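Local coordinates for protein uronate isomerase (Bacillus halodurans C-125, PDB 3HK5) that probably catalyses the isomerisation of D-glucuronate to D-fructuronate, and of D-galacturonate to D-tagaturonate, as a zinc-binding uronate isomerase of the amidohydrolase superfamily, at residues A167-D172 against D210-M215. Numbering follows the deposited sequence.
With RAT (D-arabinaric acid), chain C.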
loop_
_atom_site.group_PDB
_atom_site.type_symbol
_atom_site.label_atom_id
_atom_site.label_comp_id
_atom_site.label_asym_id
_atom_site.label_seq_id
_atom_site.Cartn_x
_atom_site.Cartn_y
_atom_site.Cartn_z
ATOM N N ALA A 167 -42.620 -1.426 5.140
ATOM C CA ALA A 167 -41.427 -1.710 5.915
ATOM C C ALA A 167 -40.202 -1.999 5.059
ATOM O O ALA A 167 -40.307 -2.478 3.926
ATOM C CB ALA A 167 -41.690 -2.889 6.852
ATOM N N ALA A 168 -39.044 -1.682 5.622
ATOM C CA ALA A 168 -37.752 -1.929 5.001
ATOM C C ALA A 168 -36.866 -2.347 6.178
ATOM O O ALA A 168 -36.727 -1.609 7.161
ATOM C CB ALA A 168 -37.211 -0.657 4.331
ATOM N N LEU A 169 -36.289 -3.539 6.083
ATOM C CA LEU A 169 -35.450 -4.080 7.145
ATOM C C LEU A 169 -34.038 -3.495 7.145
ATOM O O LEU A 169 -33.206 -3.881 6.324
ATOM C CB LEU A 169 -35.394 -5.610 7.009
ATOM C CG LEU A 169 -34.553 -6.403 8.010
ATOM C CD1 LEU A 169 -35.029 -6.134 9.441
ATOM C CD2 LEU A 169 -34.662 -7.876 7.679
ATOM N N ARG A 170 -33.774 -2.562 8.063
ATOM C CA ARG A 170 -32.461 -1.923 8.167
ATOM C C ARG A 170 -31.535 -2.820 8.991
ATOM O O ARG A 170 -31.896 -3.253 10.087
ATOM C CB ARG A 170 -32.589 -0.539 8.816
ATOM C CG ARG A 170 -31.255 0.189 9.000
ATOM C CD ARG A 170 -30.535 0.439 7.669
ATOM N NE ARG A 170 -31.047 1.634 7.018
ATOM C CZ ARG A 170 -30.394 2.792 6.918
ATOM N NH1 ARG A 170 -29.171 2.934 7.414
ATOM N NH2 ARG A 170 -30.993 3.829 6.351
ATOM N N LEU A 171 -30.336 -3.077 8.475
ATOM C CA LEU A 171 -29.405 -3.981 9.141
ATOM C C LEU A 171 -28.026 -3.448 9.551
ATOM O O LEU A 171 -27.114 -4.240 9.812
ATOM C CB LEU A 171 -29.226 -5.217 8.253
ATOM C CG LEU A 171 -30.545 -5.934 7.921
ATOM C CD1 LEU A 171 -30.327 -6.941 6.807
ATOM C CD2 LEU A 171 -31.093 -6.614 9.177
ATOM N N ASP A 172 -27.866 -2.129 9.616
ATOM C CA ASP A 172 -26.579 -1.538 9.994
ATOM C C ASP A 172 -25.891 -2.198 11.203
ATOM O O ASP A 172 -24.727 -2.583 11.120
ATOM C CB ASP A 172 -26.748 -0.036 10.259
ATOM C CG ASP A 172 -27.061 0.749 8.989
ATOM O OD1 ASP A 172 -27.523 0.131 8.007
ATOM O OD2 ASP A 172 -26.860 1.980 8.979
ATOM N N ASP A 210 -36.939 -14.427 10.186
ATOM C CA ASP A 210 -37.973 -14.108 11.161
ATOM C C ASP A 210 -38.480 -12.681 10.989
ATOM O O ASP A 210 -39.686 -12.444 11.031
ATOM C CB ASP A 210 -37.462 -14.303 12.597
ATOM C CG ASP A 210 -37.365 -15.768 12.986
ATOM O OD1 ASP A 210 -37.890 -16.608 12.226
ATOM O OD2 ASP A 210 -36.776 -16.073 14.048
ATOM N N TRP A 211 -37.570 -11.731 10.793
ATOM C CA TRP A 211 -37.991 -10.346 10.638
ATOM C C TRP A 211 -38.642 -10.053 9.302
ATOM O O TRP A 211 -39.503 -9.181 9.206
ATOM C CB TRP A 211 -36.827 -9.402 10.911
ATOM C CG TRP A 211 -36.634 -9.233 12.382
ATOM C CD1 TRP A 211 -35.736 -9.886 13.177
ATOM C CD2 TRP A 211 -37.420 -8.414 13.252
ATOM N NE1 TRP A 211 -35.914 -9.521 14.490
ATOM C CE2 TRP A 211 -36.942 -8.618 14.564
ATOM C CE3 TRP A 211 -38.485 -7.524 13.050
ATOM C CZ2 TRP A 211 -37.492 -7.965 15.672
ATOM C CZ3 TRP A 211 -39.031 -6.876 14.151
ATOM C CH2 TRP A 211 -38.534 -7.100 15.445
ATOM N N ILE A 212 -38.242 -10.789 8.273
ATOM C CA ILE A 212 -38.843 -10.622 6.957
ATOM C C ILE A 212 -40.295 -11.067 7.103
ATOM O O ILE A 212 -41.217 -10.444 6.577
ATOM C CB ILE A 212 -38.138 -11.513 5.911
ATOM C CG1 ILE A 212 -36.781 -10.905 5.557
ATOM C CG2 ILE A 212 -39.013 -11.679 4.673
ATOM C CD1 ILE A 212 -35.916 -11.793 4.697
ATOM N N GLU A 213 -40.482 -12.150 7.846
ATOM C CA GLU A 213 -41.802 -12.711 8.081
ATOM C C GLU A 213 -42.662 -11.737 8.878
ATOM O O GLU A 213 -43.840 -11.545 8.580
ATOM C CB GLU A 213 -41.663 -14.031 8.841
ATOM C CG GLU A 213 -42.940 -14.835 8.966
ATOM C CD GLU A 213 -42.735 -16.112 9.773
ATOM O OE1 GLU A 213 -41.773 -16.859 9.474
ATOM O OE2 GLU A 213 -43.534 -16.367 10.704
ATOM N N ARG A 214 -42.062 -11.108 9.882
ATOM C CA ARG A 214 -42.785 -10.172 10.725
ATOM C C ARG A 214 -43.057 -8.818 10.058
ATOM O O ARG A 214 -44.144 -8.274 10.205
ATOM C CB ARG A 214 -42.020 -9.969 12.042
ATOM C CG ARG A 214 -42.825 -9.267 13.128
ATOM C CD ARG A 214 -42.079 -9.195 14.466
ATOM N NE ARG A 214 -41.774 -10.505 15.042
ATOM C CZ ARG A 214 -40.598 -11.122 14.940
ATOM N NH1 ARG A 214 -39.597 -10.552 14.276
ATOM N NH2 ARG A 214 -40.411 -12.305 15.514
ATOM N N MET A 215 -42.080 -8.279 9.328
ATOM C CA MET A 215 -42.238 -6.977 8.670
ATOM C C MET A 215 -42.751 -7.009 7.226
ATOM O O MET A 215 -43.402 -6.064 6.783
ATOM C CB MET A 215 -40.903 -6.219 8.635
ATOM C CG MET A 215 -40.260 -5.881 9.963
ATOM S SD MET A 215 -38.617 -5.123 9.680
ATOM C CE MET A 215 -38.410 -4.291 11.211
HETATM O O1A RAT C . -28.248 6.361 6.866
HETATM C C1 RAT C . -29.269 6.946 6.421
HETATM O O1B RAT C . -30.327 6.389 6.057
HETATM C C2 RAT C . -29.208 8.470 6.314
HETATM O O2 RAT C . -30.207 8.912 5.370
HETATM C C3 RAT C . -29.438 9.145 7.687
HETATM O O3 RAT C . -30.804 8.973 8.094
HETATM C C4 RAT C . -29.103 10.666 7.690
HETATM O O4 RAT C . -28.920 11.135 9.027
HETATM C C5 RAT C . -30.203 11.529 7.028
HETATM O O5A RAT C . -30.905 12.251 7.761
HETATM O O5B RAT C . -30.313 11.446 5.770
#
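Asp172 OD2 is gripped by two groups: Arg170 NH1, at 2.9 Å, and the hydroxyl of Ser223. The arginine bond is part of a salt bridge. It lies nearly in the guanidinium plane but meets OD2 from above the carboxylate plane, 37° out of it. A weaker bond runs from the same NH1 to Asp172 OD1. The aspartate thus probably helps to fix the guanidinium beside the active site. Arg170 NH2 points to O1B of the bound D-arabinaric acid, near the guanidinium plane, but the placement of NH2 is less certain. The guanidinium faces the ligand and not helix 198-215.

Leu169 points toward that helix instead. Its CG is anti to the backbone N (chi1 179°), and both methyls reach the helix. Leu169 CD1 lies 3.7 Å from Met215 SD and 4.0 Å from Trp211 CB. Leu169 CD2 approaches Ile212 CG1 at 4.3 Å. Leu169 crosses the side chains of Trp211 and Met215 at about a right angle. With chi2 anti (175°), Met215 holds its sulfur out toward Leu169.

The contact belongs to a beta-alpha-beta crossover. The chain runs from strand 169-170 through several helices, the last being 198-215, to the parallel strand 220-224, as in the (beta/alpha)8 barrel of the amidohydrolase superfamily. The first strand packs on that last helix. Backbone hydrogen bonds join Leu169 to Tyr219 and Ala221.

The C-terminal end of the helix meets Ala167. The methyl CB of Ala167 lies 3.6 Å from Met215 O and 3.9 Å from Met215 CB. The Trp211 indole turns its end away from Leu169. Arg214 NH1 sits over the centre of one indole face, 3.1 Å above the plane, while Met215 CG lies at the ring edge.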